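Local structure of putative enoyl-CoA hydratase/isomerase (Acinetobacter baumannii, 3FDU) at residues 208-211 against 212-216. The protein probably acts on acyl-CoA substrates as an enoyl-CoA hydratase or isomerase of the crotonase family. The protein carries 4 engineered substitutions. Numbering follows the deposited sequence.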
# COMPACT_ATOMS: atom_id res chain seq x y z
N LYS A 208 15.07 0.45 18.52
CA LYS A 208 14.76 1.86 18.54
C LYS A 208 15.16 2.55 17.24
O LYS A 208 14.42 3.34 16.68
CB LYS A 208 15.52 2.51 19.71
CG LYS A 208 15.22 3.95 19.97
CD LYS A 208 15.83 4.38 21.34
CE LYS A 208 15.42 5.78 21.73
NZ LYS A 208 15.40 6.61 20.51
N GLN A 209 16.37 2.25 16.76
CA GLN A 209 16.85 2.91 15.54
C GLN A 209 16.08 2.46 14.28
O GLN A 209 15.85 3.21 13.35
CB GLN A 209 18.33 2.57 15.36
CG GLN A 209 18.84 3.02 14.06
CD GLN A 209 18.97 4.50 14.05
OE1 GLN A 209 19.97 5.05 14.58
NE2 GLN A 209 17.97 5.20 13.49
N THR A 210 15.71 1.19 14.23
CA THR A 210 15.02 0.66 13.07
C THR A 210 13.62 1.29 12.98
O THR A 210 13.18 1.72 11.90
CB THR A 210 14.85 -0.85 13.23
OG1 THR A 210 16.16 -1.45 13.26
CG2 THR A 210 14.01 -1.44 12.07
N LYS A 211 12.94 1.32 14.12
CA LYS A 211 11.63 1.97 14.20
C LYS A 211 11.69 3.49 13.86
O LYS A 211 10.84 4.03 13.12
CB LYS A 211 10.97 1.74 15.59
CG LYS A 211 9.54 2.34 15.61
CD LYS A 211 8.68 1.85 16.81
CE LYS A 211 7.36 2.65 16.88
NZ LYS A 211 6.50 2.01 18.00
N ALA A 212 12.74 4.17 14.31
CA ALA A 212 12.92 5.61 14.03
C ALA A 212 13.06 5.85 12.53
O ALA A 212 12.47 6.81 12.00
CB ALA A 212 14.17 6.19 14.81
N LEU A 213 13.83 4.99 11.85
CA LEU A 213 13.96 5.07 10.38
C LEU A 213 12.64 4.78 9.61
O LEU A 213 12.33 5.45 8.61
CB LEU A 213 15.02 4.10 9.89
CG LEU A 213 16.49 4.58 10.13
CD1 LEU A 213 17.46 3.35 10.04
CD2 LEU A 213 16.91 5.70 9.16
N MET A 214 11.92 3.75 10.05
CA MET A 214 10.60 3.42 9.43
C MET A 214 9.62 4.58 9.62
O MET A 214 8.73 4.83 8.79
CB MET A 214 10.03 2.14 10.05
CG MET A 214 10.92 0.86 9.88
SD MET A 214 10.25 -0.66 10.65
CE MET A 214 8.75 -0.84 9.69
N LYS A 215 9.77 5.27 10.75
CA LYS A 215 8.90 6.39 11.06
C LYS A 215 9.60 7.74 10.87
O LYS A 215 9.39 8.69 11.65
CB LYS A 215 8.27 6.25 12.46
CG LYS A 215 7.63 4.84 12.62
CD LYS A 215 6.72 4.73 13.89
CE LYS A 215 5.43 5.48 13.72
NZ LYS A 215 4.46 4.96 14.72
N HIS A 216 10.36 7.82 9.79
CA HIS A 216 11.10 9.03 9.47
C HIS A 216 10.11 10.18 9.23
O HIS A 216 10.50 11.29 9.41
CB HIS A 216 11.95 8.83 8.19
CG HIS A 216 11.11 8.64 6.96
ND1 HIS A 216 10.90 9.64 6.03
CD2 HIS A 216 10.42 7.56 6.49
CE1 HIS A 216 10.11 9.20 5.06
NE2 HIS A 216 9.82 7.94 5.31
O HOH W 1 4.15 3.47 17.49
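Lys211 and Lys215, one turn apart at the C-terminal end of the alpha-helix 204-214 of this crotonase-family subunit, run side by side and point the same way. Their aliphatic parts touch where CE of Lys211 lies 3.7 Å from CD of Lys215. Lys211, with CG anti to the backbone N (chi1 -175°), is extended to its tip, and a bend at chi3 (73°) in Lys215 leaves both NZ atoms within reach of one water. This water accepts from both, 2.8 Å from NZ of Lys211 and at longer, weak range from NZ of Lys215; the two ammonium groups end 4.9 Å apart, NZ to NZ. On other sides of the helix, the amide NE2 of Gln209 rests 3.7 Å from CG of Leu213, and the methyl CG2 of Thr210 lies beside SD of Met214 at 4.1 Å.

Other acceptors probably ease the closeness of the like charges, since NZ of Lys211 forms a salt bridge with Asp122 and bonds to the carbonyl of Lys100, and NZ of Lys215 bonds to the carbonyl of Ala96. The pair thus ties this helix end to the C-terminal end of helix 87-97 and the residues that follow it, and, through Asp122, to the start of strand 123-126. Ile231, Ser148 and Val152 of a second subunit pack on Gln209, Leu213 and Met214. Successive i to i+4 backbone bonds hold the spacing; in the last, as the chain leaves helical geometry, Lys215 N donates to Lys211 O at 2.9 Å with an N-H...O angle of 143°.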